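Local coordinates for protein phospho-2-dehydro-3-deoxyheptonate aldolase (Francisella tularensis, PDB 3TQK) that probably condenses phosphoenolpyruvate with D-erythrose 4-phosphate to give 3-deoxy-D-arabino-heptulosonate 7-phosphate, the first step of chorismate biosynthesis, at residues Glu39-Ile44 / Ser177-Phe182; Asn125-Leu130 / Glu152-Gly157; Cys137-Leu142 / Gln148-Leu153; Glu171-Leu176 / Lys198-Pro203. All blocks are in the same frame, centred on the assembly; numbering follows the deposited sequence.

All four contacts belong to one closed barrel of eight parallel strands, the TIM-barrel scaffold of the class-I DAHP synthases. Contacts 2 and 3 lie closest, with centres about 6 Å apart; they share Glu152 and Leu153 and both involve the connection from strand 137-140 to strand 156-159. Contact 1, its centre about 15 Å from that of contact 2, is joined to it by backbone pairing of Ser179 and Gly181 with Gly157. Contact 4, about 13 Å from contact 1 between centres, flanks the same strand, 179-183, where Phe182 meets Ala173 and Ala200. Along the chain, contacts 2 and 3 are nested within the loop closed by contact 1, whereas contacts 1 and 4 interleave. Together they tie neighbouring barrel strands to surrounding helices.

Contact 1. Residues Glu39-Ile44 / Ser177-Phe182; sequences EIANII and SASIGF
No flat side chain takes part where Ser179 meets Ile40 and Ile44; the ring of Trp156, on the adjoining strand, touches both Ile40 and Ser179. The interaction is between aliphatic branches and a hydroxymethyl group. Ile44 presents the end of its longer branch, with CD1 3.4 Å from Ser179 CB, which is tight for two carbons. Ile40 uses its short branch instead: CG2 comes within 3.6 Å of Ser179 OG. The serine hydroxyl is thus met by methyl groups from two successive turns of the helix, with OG set beside its own backbone N (chi1 -69°). Ala41 adds a looser approach, its CA 4.0 Å from Ser179 OG. Packing alone links the two segments, and it is small, burying 115 Å² in total. The axes of segments 39-44 and 179-182 approach to 9.4 Å, their N-to-C directions 47° apart. Helix 27-45 also touches Leu85 and Trp156, near the starts of strands 84-89 and 156-159, and Ile44 pairs through its backbone with Lys259, just before strand 260-263. These positions place the helix across the N-terminal mouth of the barrel, where strand 179-183 begins.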
loop_
_atom_site.group_PDB
_atom_site.type_symbol
_atom_site.label_atom_id
_atom_site.label_comp_id
_atom_site.label_asym_id
_atom_site.label_seq_id
_atom_site.Cartn_x
_atom_site.Cartn_y
_atom_site.Cartn_z
ATOM N N GLU A 39 8.181 -14.702 23.811
ATOM C CA GLU A 39 7.673 -13.799 24.830
ATOM C C GLU A 39 6.625 -12.797 24.326
ATOM O O GLU A 39 5.601 -12.619 24.981
ATOM C CB GLU A 39 8.833 -13.083 25.520
ATOM C CG GLU A 39 9.710 -14.050 26.356
ATOM C CD GLU A 39 10.759 -13.338 27.218
ATOM O OE1 GLU A 39 10.822 -12.086 27.186
ATOM O OE2 GLU A 39 11.512 -14.048 27.943
ATOM N N ILE A 40 6.849 -12.147 23.183
ATOM C CA ILE A 40 5.853 -11.173 22.690
ATOM C C ILE A 40 4.598 -11.885 22.169
ATOM O O ILE A 40 3.490 -11.367 22.333
ATOM C CB ILE A 40 6.414 -10.202 21.609
ATOM C CG1 ILE A 40 5.442 -9.049 21.345
ATOM C CG2 ILE A 40 6.721 -10.932 20.295
ATOM C CD1 ILE A 40 5.065 -8.226 22.553
ATOM N N ALA A 41 4.760 -13.057 21.553
ATOM C CA ALA A 41 3.602 -13.832 21.091
ATOM C C ALA A 41 2.651 -14.156 22.262
ATOM O O ALA A 41 1.440 -13.990 22.141
ATOM C CB ALA A 41 4.042 -15.128 20.368
ATOM N N ASN A 42 3.209 -14.579 23.390
ATOM C CA ASN A 42 2.423 -14.904 24.578
ATOM C C ASN A 42 1.746 -13.688 25.189
ATOM O O ASN A 42 0.612 -13.772 25.654
ATOM C CB ASN A 42 3.298 -15.587 25.618
ATOM C CG ASN A 42 3.546 -17.049 25.293
ATOM O OD1 ASN A 42 2.614 -17.793 24.980
ATOM N ND2 ASN A 42 4.795 -17.477 25.406
ATOM N N ILE A 43 2.434 -12.557 25.189
ATOM C CA ILE A 43 1.807 -11.318 25.630
ATOM C C ILE A 43 0.647 -10.933 24.687
ATOM O O ILE A 43 -0.435 -10.617 25.154
ATOM C CB ILE A 43 2.825 -10.190 25.774
ATOM C CG1 ILE A 43 3.789 -10.512 26.926
ATOM C CG2 ILE A 43 2.122 -8.882 26.048
ATOM C CD1 ILE A 43 5.082 -9.681 26.924
ATOM N N ILE A 44 0.867 -11.012 23.376
ATOM C CA ILE A 44 -0.160 -10.660 22.370
ATOM C C ILE A 44 -1.440 -11.495 22.522
ATOM O O ILE A 44 -2.553 -10.983 22.343
ATOM C CB ILE A 44 0.384 -10.825 20.905
ATOM C CG1 ILE A 44 1.400 -9.734 20.573
ATOM C CG2 ILE A 44 -0.750 -10.766 19.888
ATOM C CD1 ILE A 44 2.267 -10.010 19.322
ATOM N N SER A 177 8.034 -14.173 10.181
ATOM C CA SER A 177 8.080 -14.925 11.432
ATOM C C SER A 177 7.762 -14.048 12.651
ATOM O O SER A 177 7.120 -14.498 13.592
ATOM C CB SER A 177 9.450 -15.576 11.620
ATOM O OG SER A 177 9.665 -16.623 10.686
ATOM N N ALA A 178 8.233 -12.811 12.636
ATOM C CA ALA A 178 7.974 -11.855 13.710
ATOM C C ALA A 178 6.478 -11.728 13.991
ATOM O O ALA A 178 5.654 -11.957 13.115
ATOM C CB ALA A 178 8.544 -10.485 13.337
ATOM N N SER A 179 6.134 -11.372 15.220
ATOM C CA SER A 179 4.790 -10.889 15.499
ATOM C C SER A 179 4.613 -9.556 14.761
ATOM O O SER A 179 5.588 -8.834 14.552
ATOM C CB SER A 179 4.585 -10.706 17.002
ATOM O OG SER A 179 4.558 -11.952 17.665
ATOM N N ILE A 180 3.383 -9.243 14.364
ATOM C CA ILE A 180 3.114 -8.062 13.555
ATOM C C ILE A 180 1.908 -7.287 14.084
ATOM O O ILE A 180 0.849 -7.854 14.271
ATOM C CB ILE A 180 2.814 -8.427 12.093
ATOM C CG1 ILE A 180 3.969 -9.200 11.465
ATOM C CG2 ILE A 180 2.519 -7.169 11.271
ATOM C CD1 ILE A 180 5.255 -8.389 11.363
ATOM N N GLY A 181 2.080 -5.992 14.307
ATOM C CA GLY A 181 0.976 -5.102 14.586
ATOM C C GLY A 181 0.609 -4.290 13.350
ATOM O O GLY A 181 1.488 -3.896 12.573
ATOM N N PHE A 182 -0.694 -4.053 13.170
ATOM C CA PHE A 182 -1.227 -3.285 12.047
ATOM C C PHE A 182 -1.873 -2.017 12.574
ATOM O O PHE A 182 -2.832 -2.070 13.355
ATOM C CB PHE A 182 -2.311 -4.075 11.311
ATOM C CG PHE A 182 -1.815 -5.308 10.603
ATOM C CD1 PHE A 182 -1.509 -6.457 11.308
ATOM C CD2 PHE A 182 -1.692 -5.331 9.223
ATOM C CE1 PHE A 182 -1.067 -7.611 10.648
ATOM C CE2 PHE A 182 -1.258 -6.496 8.561
ATOM C CZ PHE A 182 -0.952 -7.623 9.276
#

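Contact 2. Residues Asn125-Leu130 / Glu152-Gly157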
loop_
_atom_site.group_PDB
_atom_site.type_symbol
_atom_site.label_atom_id
_atom_site.label_comp_id
_atom_site.label_asym_id
_atom_site.label_seq_id
_atom_site.Cartn_x
_atom_site.Cartn_y
_atom_site.Cartn_z
ATOM N N ASN A 125 23.548 -4.018 10.060
ATOM C CA ASN A 125 24.642 -4.017 11.034
ATOM C C ASN A 125 24.202 -3.423 12.369
ATOM O O ASN A 125 24.628 -3.884 13.426
ATOM C CB ASN A 125 25.908 -3.305 10.502
ATOM C CG ASN A 125 27.208 -3.944 11.017
ATOM O OD1 ASN A 125 27.251 -4.471 12.119
ATOM N ND2 ASN A 125 28.260 -3.907 10.206
ATOM N N LEU A 126 23.337 -2.418 12.325
ATOM C CA LEU A 126 22.776 -1.859 13.556
ATOM C C LEU A 126 21.929 -2.904 14.302
ATOM O O LEU A 126 22.082 -3.117 15.510
ATOM C CB LEU A 126 21.930 -0.619 13.250
ATOM C CG LEU A 126 21.262 0.060 14.445
ATOM C CD1 LEU A 126 22.277 0.407 15.543
ATOM C CD2 LEU A 126 20.522 1.293 13.968
ATOM N N LEU A 127 21.044 -3.559 13.565
ATOM C CA LEU A 127 20.193 -4.591 14.142
ATOM C C LEU A 127 21.008 -5.755 14.675
ATOM O O LEU A 127 20.690 -6.303 15.734
ATOM C CB LEU A 127 19.184 -5.079 13.118
ATOM C CG LEU A 127 18.072 -4.093 12.807
ATOM C CD1 LEU A 127 17.388 -4.544 11.532
ATOM C CD2 LEU A 127 17.068 -3.967 13.975
ATOM N N SER A 128 22.074 -6.127 13.972
ATOM C CA SER A 128 22.980 -7.160 14.480
ATOM C C SER A 128 23.550 -6.734 15.831
ATOM O O SER A 128 23.473 -7.495 16.788
ATOM C CB SER A 128 24.102 -7.446 13.486
ATOM O OG SER A 128 24.967 -8.469 13.954
ATOM N N ASP A 129 24.081 -5.512 15.906
ATOM C CA ASP A 129 24.669 -4.980 17.140
ATOM C C ASP A 129 23.692 -4.927 18.322
ATOM O O ASP A 129 24.031 -5.342 19.428
ATOM C CB ASP A 129 25.277 -3.577 16.908
ATOM C CG ASP A 129 26.490 -3.604 15.975
ATOM O OD1 ASP A 129 26.965 -4.709 15.666
ATOM O OD2 ASP A 129 26.962 -2.533 15.536
ATOM N N LEU A 130 22.490 -4.416 18.081
ATOM C CA LEU A 130 21.489 -4.274 19.139
ATOM C C LEU A 130 21.035 -5.624 19.709
ATOM O O LEU A 130 21.015 -5.809 20.934
ATOM C CB LEU A 130 20.287 -3.487 18.626
ATOM C CG LEU A 130 20.567 -2.023 18.269
ATOM C CD1 LEU A 130 19.372 -1.423 17.544
ATOM C CD2 LEU A 130 20.888 -1.227 19.505
ATOM N N GLU A 152 15.064 -11.687 10.131
ATOM C CA GLU A 152 15.444 -12.668 11.152
ATOM C C GLU A 152 16.099 -12.022 12.386
ATOM O O GLU A 152 16.416 -12.717 13.348
ATOM C CB GLU A 152 16.359 -13.768 10.547
ATOM C CG GLU A 152 17.905 -13.510 10.576
ATOM C CD GLU A 152 18.427 -12.584 9.462
ATOM O OE1 GLU A 152 17.688 -11.694 8.991
ATOM O OE2 GLU A 152 19.600 -12.748 9.062
ATOM N N LEU A 153 16.307 -10.708 12.353
ATOM C CA LEU A 153 16.790 -9.947 13.514
ATOM C C LEU A 153 15.646 -9.180 14.203
ATOM O O LEU A 153 15.849 -8.522 15.220
ATOM C CB LEU A 153 17.862 -8.962 13.062
ATOM C CG LEU A 153 19.172 -9.587 12.584
ATOM C CD1 LEU A 153 19.971 -8.592 11.753
ATOM C CD2 LEU A 153 19.987 -10.101 13.766
ATOM N N ILE A 154 14.439 -9.295 13.646
ATOM C CA ILE A 154 13.264 -8.565 14.129
ATOM C C ILE A 154 12.364 -9.491 14.957
ATOM O O ILE A 154 11.977 -10.586 14.503
ATOM C CB ILE A 154 12.468 -7.989 12.956
ATOM C CG1 ILE A 154 13.312 -6.941 12.227
ATOM C CG2 ILE A 154 11.124 -7.390 13.412
ATOM C CD1 ILE A 154 13.833 -5.842 13.117
ATOM N N THR A 155 12.063 -9.028 16.174
ATOM C CA THR A 155 11.173 -9.707 17.112
ATOM C C THR A 155 9.707 -9.364 16.853
ATOM O O THR A 155 8.839 -10.226 16.922
ATOM C CB THR A 155 11.505 -9.285 18.532
ATOM O OG1 THR A 155 12.776 -9.843 18.902
ATOM C CG2 THR A 155 10.399 -9.746 19.523
ATOM N N TRP A 156 9.456 -8.094 16.569
ATOM C CA TRP A 156 8.117 -7.572 16.387
ATOM C C TRP A 156 8.168 -6.530 15.292
ATOM O O TRP A 156 9.056 -5.690 15.286
ATOM C CB TRP A 156 7.643 -6.894 17.666
ATOM C CG TRP A 156 6.310 -6.252 17.571
ATOM C CD1 TRP A 156 5.114 -6.815 17.889
ATOM C CD2 TRP A 156 6.027 -4.917 17.164
ATOM N NE1 TRP A 156 4.107 -5.921 17.689
ATOM C CE2 TRP A 156 4.643 -4.743 17.251
ATOM C CE3 TRP A 156 6.814 -3.851 16.717
ATOM C CZ2 TRP A 156 4.022 -3.553 16.913
ATOM C CZ3 TRP A 156 6.196 -2.669 16.389
ATOM C CH2 TRP A 156 4.814 -2.529 16.484
ATOM N N GLY A 157 7.215 -6.576 14.373
ATOM C CA GLY A 157 7.183 -5.614 13.272
ATOM C C GLY A 157 5.847 -4.949 13.126
ATOM O O GLY A 157 4.872 -5.398 13.704
#
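Leu127 faces two consecutive residues, Leu153 and Ile154, and meets each with a different part of its side chain. Its root packs on Leu153: Leu127 CB lies 3.9 Å from Leu153 CD1 and 4.1 Å from Leu153 CB, so the two leucines touch near their bases. Its forked end serves Ile154, whose terminal CD1 sits 3.8 Å from Leu127 CD2 and 4.1 Å from Leu127 CD1, in reach of both methyls. The Leu127 and Ile154 chains cross obliquely, a single methyl of the isoleucine meeting the fork. Leu127 has CG anti to its carbonyl carbon (chi1 -72°), and this swing carries the fork over to Ile154 while leaving CB for Leu153. In the other direction Leu153 reaches past Leu127 to the helix backbone, with CD1 3.9 Å from Ser128 N. All four touching residues are buried, and the side-chain contacts are apolar, the two segments burying 177 Å² in total. Leu127 also rests on Cys137 of strand 137-140 and on Phe150, while Leu153 extends to Leu25 and to Ser29 of helix 27-45. Helix 116-132 therefore lies on the outer side of the barrel, against strand 137-140 and the segment that leads into strand 156-159.

Contact 3. Residues Cys137-Leu142 / Gln148-Leu153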
loop_
_atom_site.group_PDB
_atom_site.type_symbol
_atom_site.label_atom_id
_atom_site.label_comp_id
_atom_site.label_asym_id
_atom_site.label_seq_id
_atom_site.Cartn_x
_atom_site.Cartn_y
_atom_site.Cartn_z
ATOM N N CYS A 137 14.368 -6.097 18.970
ATOM C CA CYS A 137 14.161 -4.950 18.092
ATOM C C CYS A 137 12.857 -4.997 17.294
ATOM O O CYS A 137 12.413 -6.069 16.889
ATOM C CB CYS A 137 15.327 -4.869 17.110
ATOM S SG CYS A 137 16.862 -4.442 17.883
ATOM N N ALA A 138 12.302 -3.805 17.045
ATOM C CA ALA A 138 11.096 -3.578 16.254
ATOM C C ALA A 138 11.401 -2.711 15.029
ATOM O O ALA A 138 12.211 -1.798 15.104
ATOM C CB ALA A 138 10.046 -2.866 17.116
ATOM N N THR A 139 10.739 -2.974 13.908
ATOM C CA THR A 139 10.851 -2.091 12.742
ATOM C C THR A 139 9.573 -2.139 11.934
ATOM O O THR A 139 8.726 -2.990 12.179
ATOM C CB THR A 139 12.044 -2.473 11.867
ATOM O OG1 THR A 139 12.433 -1.342 11.077
ATOM C CG2 THR A 139 11.702 -3.647 10.973
ATOM N N GLU A 140 9.399 -1.210 11.002
ATOM C CA GLU A 140 8.270 -1.294 10.077
ATOM C C GLU A 140 8.673 -2.063 8.837
ATOM O O GLU A 140 9.724 -1.797 8.246
ATOM C CB GLU A 140 7.730 0.069 9.673
ATOM C CG GLU A 140 6.417 -0.048 8.886
ATOM C CD GLU A 140 5.858 1.276 8.418
ATOM O OE1 GLU A 140 6.121 2.309 9.072
ATOM O OE2 GLU A 140 5.125 1.272 7.395
ATOM N N PHE A 141 7.842 -3.035 8.466
ATOM C CA PHE A 141 8.042 -3.787 7.250
ATOM C C PHE A 141 7.358 -3.014 6.114
ATOM O O PHE A 141 6.135 -2.888 6.078
ATOM C CB PHE A 141 7.491 -5.199 7.414
ATOM C CG PHE A 141 8.303 -6.066 8.360
ATOM C CD1 PHE A 141 9.591 -6.448 8.033
ATOM C CD2 PHE A 141 7.782 -6.492 9.569
ATOM C CE1 PHE A 141 10.349 -7.241 8.888
ATOM C CE2 PHE A 141 8.532 -7.293 10.418
ATOM C CZ PHE A 141 9.815 -7.669 10.072
ATOM N N LEU A 142 8.170 -2.515 5.189
ATOM C CA LEU A 142 7.769 -1.481 4.219
ATOM C C LEU A 142 7.385 -2.001 2.824
ATOM O O LEU A 142 6.517 -1.415 2.159
ATOM C CB LEU A 142 8.944 -0.513 4.041
ATOM C CG LEU A 142 9.466 0.223 5.280
ATOM C CD1 LEU A 142 10.900 0.720 5.092
ATOM C CD2 LEU A 142 8.498 1.365 5.580
ATOM N N GLN A 148 14.123 -9.040 3.499
ATOM C CA GLN A 148 15.090 -10.127 3.352
ATOM C C GLN A 148 16.452 -9.767 3.932
ATOM O O GLN A 148 17.228 -10.653 4.284
ATOM C CB GLN A 148 15.247 -10.510 1.878
ATOM C CG GLN A 148 14.013 -11.193 1.282
ATOM C CD GLN A 148 13.810 -12.642 1.772
ATOM O OE1 GLN A 148 14.448 -13.105 2.737
ATOM N NE2 GLN A 148 12.918 -13.364 1.098
ATOM N N TYR A 149 16.728 -8.468 4.054
ATOM C CA TYR A 149 17.990 -8.007 4.591
ATOM C C TYR A 149 18.107 -8.079 6.110
ATOM O O TYR A 149 19.221 -8.007 6.633
ATOM C CB TYR A 149 18.275 -6.574 4.112
ATOM C CG TYR A 149 18.535 -6.507 2.635
ATOM C CD1 TYR A 149 17.489 -6.531 1.726
ATOM C CD2 TYR A 149 19.831 -6.453 2.143
ATOM C CE1 TYR A 149 17.719 -6.492 0.363
ATOM C CE2 TYR A 149 20.083 -6.405 0.769
ATOM C CZ TYR A 149 19.024 -6.430 -0.109
ATOM O OH TYR A 149 19.253 -6.382 -1.454
ATOM N N PHE A 150 16.993 -8.208 6.830
ATOM C CA PHE A 150 17.069 -8.229 8.297
ATOM C C PHE A 150 15.885 -8.826 9.076
ATOM O O PHE A 150 15.839 -8.705 10.304
ATOM C CB PHE A 150 17.343 -6.805 8.818
ATOM C CG PHE A 150 16.437 -5.747 8.241
ATOM C CD1 PHE A 150 16.930 -4.795 7.375
ATOM C CD2 PHE A 150 15.098 -5.704 8.565
ATOM C CE1 PHE A 150 16.102 -3.818 6.841
ATOM C CE2 PHE A 150 14.278 -4.726 8.030
ATOM C CZ PHE A 150 14.793 -3.787 7.167
ATOM N N ALA A 151 14.951 -9.482 8.405
ATOM C CA ALA A 151 13.711 -9.938 9.079
ATOM C C ALA A 151 13.952 -10.954 10.206
ATOM O O ALA A 151 13.130 -11.067 11.118
ATOM C CB ALA A 151 12.723 -10.516 8.059
ATOM N N GLU A 152 15.064 -11.687 10.131
ATOM C CA GLU A 152 15.444 -12.668 11.152
ATOM C C GLU A 152 16.099 -12.022 12.386
ATOM O O GLU A 152 16.416 -12.717 13.348
ATOM C CB GLU A 152 16.359 -13.768 10.547
ATOM C CG GLU A 152 17.905 -13.510 10.576
ATOM C CD GLU A 152 18.427 -12.584 9.462
ATOM O OE1 GLU A 152 17.688 -11.694 8.991
ATOM O OE2 GLU A 152 19.600 -12.748 9.062
ATOM N N LEU A 153 16.307 -10.708 12.353
ATOM C CA LEU A 153 16.790 -9.947 13.514
ATOM C C LEU A 153 15.646 -9.180 14.203
ATOM O O LEU A 153 15.849 -8.522 15.220
ATOM C CB LEU A 153 17.862 -8.962 13.062
ATOM C CG LEU A 153 19.172 -9.587 12.584
ATOM C CD1 LEU A 153 19.971 -8.592 11.753
ATOM C CD2 LEU A 153 19.987 -10.101 13.766
HETATM O O HOH W 1 15.014 -8.637 17.898
#
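Thr139 and Phe150 meet methyl to ring, with Thr139 CG2 4.1 Å from Phe150 CE2 and the two side chains crossing at about a right angle. Each conformation serves this meeting. In Thr139 the hydroxyl is turned opposite the backbone N (chi1 -158°), which lets OG1 bond to Val90 O on one side while CG2 is left for the phenylalanine. Phe150 adopts the less common placement of its ring between its own backbone N and carbonyl carbon (chi1 49°), folding it back toward the strand. Phe141 leans in from the strand's end, and its CE1 reaches Ala151 CB at 4.1 Å. The strand is the third of the TIM barrel, and residues 148-153 belong to the connection to the fourth. Cys137 and Thr139 direct their CB atoms toward that connection, whereas Ala138 and Glu140 point away from it, the alternation expected of a barrel strand with one face turned outward. Near the start of the strand a water bridges the backbones: it accepts from Cys137 N at 2.8 Å and donates to Leu153 O at 2.8 Å. The connection is itself held in a turn by Leu153 N bonded to Phe150 O (2.9 Å). Thr139 lies about 12 Å, side chain to ion, from the bound manganese, outside its coordination shell; Phe141 also touches Leu176, farther along the chain.

Contact 4. Residues Glu171-Leu176 / Lys198-Pro203; sequences ELASGL and KSATYP
Two successive helices of the TIM barrel, 167-173 and 191-200, come together near their C-terminal ends, where Ser174 fits against Ala200 and Tyr202. The backbones are close, Ser174 CA and Ala200 CA standing 4.5 Å apart. Ser174 meets carbonyl oxygens with carbon rather than with its hydroxyl: CB is 3.2 Å from Ala200 O and 3.5 Å from Tyr202 O. The same Ala200 O also receives a CA-H...O contact from Ser174 CA at 3.4 Å, well bent at 125°. Beside this, the Ala173 CB and Ala200 CB methyls pack at 4.2 Å. Strand 179-183, fifth of the barrel, lies between the two helices in sequence, and its Phe182 touches both alanines, so these methyls cover the outer side of that strand. Ser174 OG sits between its backbone N and carbonyl carbon (chi1 78°), turned back toward Glu171 O, at a distance too short to be taken at face value, and bonded to Thr220 OG1. In the other segment Thr201 OG1 bonds to Lys198 O at 2.5 Å in the carbonyl plane; that oxygen also accepts from Thr201 N. The second subunit adjoins here, Asn6 of that subunit bonding to Leu176 O and Ile99 of that subunit packing on Tyr202.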
loop_
_atom_site.group_PDB
_atom_site.type_symbol
_atom_site.label_atom_id
_atom_site.label_comp_id
_atom_site.label_asym_id
_atom_site.label_seq_id
_atom_site.Cartn_x
_atom_site.Cartn_y
_atom_site.Cartn_z
ATOM N N GLU A 171 -0.284 -9.817 2.806
ATOM C CA GLU A 171 0.357 -11.047 2.331
ATOM C C GLU A 171 1.764 -11.223 2.891
ATOM O O GLU A 171 2.148 -12.315 3.342
ATOM C CB GLU A 171 0.415 -11.018 0.816
ATOM C CG GLU A 171 -0.976 -11.065 0.171
ATOM C CD GLU A 171 -0.964 -10.769 -1.304
ATOM O OE1 GLU A 171 0.002 -10.174 -1.823
ATOM O OE2 GLU A 171 -1.944 -11.137 -1.958
ATOM N N LEU A 172 2.522 -10.135 2.839
ATOM C CA LEU A 172 3.866 -10.067 3.394
ATOM C C LEU A 172 3.857 -10.446 4.875
ATOM O O LEU A 172 4.669 -11.249 5.321
ATOM C CB LEU A 172 4.426 -8.645 3.212
ATOM C CG LEU A 172 5.686 -8.276 3.979
ATOM C CD1 LEU A 172 6.887 -9.068 3.430
ATOM C CD2 LEU A 172 5.943 -6.793 3.877
ATOM N N ALA A 173 2.928 -9.869 5.629
ATOM C CA ALA A 173 2.846 -10.134 7.051
ATOM C C ALA A 173 2.537 -11.588 7.298
ATOM O O ALA A 173 3.029 -12.157 8.267
ATOM C CB ALA A 173 1.781 -9.245 7.715
ATOM N N SER A 174 1.721 -12.186 6.422
ATOM C CA SER A 174 1.340 -13.595 6.562
ATOM C C SER A 174 2.520 -14.556 6.392
ATOM O O SER A 174 2.399 -15.737 6.717
ATOM C CB SER A 174 0.246 -13.972 5.554
ATOM O OG SER A 174 0.785 -14.166 4.249
ATOM N N GLY A 175 3.643 -14.068 5.866
ATOM C CA GLY A 175 4.827 -14.904 5.688
ATOM C C GLY A 175 5.994 -14.568 6.601
ATOM O O GLY A 175 6.987 -15.274 6.610
ATOM N N LEU A 176 5.895 -13.480 7.353
ATOM C CA LEU A 176 6.959 -13.098 8.271
ATOM C C LEU A 176 6.882 -13.905 9.565
ATOM O O LEU A 176 5.795 -14.281 9.991
ATOM C CB LEU A 176 6.873 -11.600 8.574
ATOM C CG LEU A 176 7.301 -10.728 7.398
ATOM C CD1 LEU A 176 6.999 -9.281 7.697
ATOM C CD2 LEU A 176 8.771 -10.916 7.100
ATOM N N LYS A 198 -6.935 -10.158 10.259
ATOM C CA LYS A 198 -7.658 -11.342 9.844
ATOM C C LYS A 198 -7.060 -11.950 8.579
ATOM O O LYS A 198 -6.774 -13.153 8.537
ATOM C CB LYS A 198 -9.126 -10.999 9.600
ATOM C CG LYS A 198 -10.025 -12.179 9.229
ATOM C CD LYS A 198 -9.988 -13.272 10.277
ATOM C CE LYS A 198 -11.138 -14.276 10.099
ATOM N NZ LYS A 198 -10.927 -15.432 11.014
ATOM N N SER A 199 -6.865 -11.115 7.564
ATOM C CA SER A 199 -6.289 -11.554 6.302
ATOM C C SER A 199 -4.914 -12.171 6.481
ATOM O O SER A 199 -4.590 -13.157 5.831
ATOM C CB SER A 199 -6.212 -10.394 5.314
ATOM O OG SER A 199 -5.620 -10.800 4.097
ATOM N N ALA A 200 -4.116 -11.592 7.366
ATOM C CA ALA A 200 -2.745 -12.044 7.601
ATOM C C ALA A 200 -2.651 -13.423 8.281
ATOM O O ALA A 200 -1.596 -14.074 8.220
ATOM C CB ALA A 200 -1.968 -10.989 8.409
ATOM N N THR A 201 -3.730 -13.864 8.931
ATOM C CA THR A 201 -3.775 -15.215 9.508
ATOM C C THR A 201 -3.855 -16.315 8.436
ATOM O O THR A 201 -3.553 -17.472 8.733
ATOM C CB THR A 201 -4.985 -15.443 10.483
ATOM O OG1 THR A 201 -6.224 -15.306 9.772
ATOM C CG2 THR A 201 -4.947 -14.490 11.680
ATOM N N TYR A 202 -4.267 -15.972 7.212
ATOM C CA TYR A 202 -4.440 -16.963 6.157
ATOM C C TYR A 202 -3.177 -17.250 5.377
ATOM O O TYR A 202 -2.270 -16.424 5.340
ATOM C CB TYR A 202 -5.515 -16.515 5.178
ATOM C CG TYR A 202 -6.912 -16.585 5.760
ATOM C CD1 TYR A 202 -7.650 -17.761 5.716
ATOM C CD2 TYR A 202 -7.486 -15.473 6.350
ATOM C CE1 TYR A 202 -8.947 -17.817 6.249
ATOM C CE2 TYR A 202 -8.748 -15.510 6.876
ATOM C CZ TYR A 202 -9.477 -16.676 6.830
ATOM O OH TYR A 202 -10.730 -16.673 7.369
ATOM N N PRO A 203 -3.114 -18.424 4.730
ATOM C CA PRO A 203 -2.031 -18.662 3.797
ATOM C C PRO A 203 -2.284 -17.867 2.516
ATOM O O PRO A 203 -3.436 -17.673 2.110
ATOM C CB PRO A 203 -2.090 -20.183 3.537
ATOM C CG PRO A 203 -3.186 -20.725 4.431
ATOM C CD PRO A 203 -4.047 -19.564 4.795
#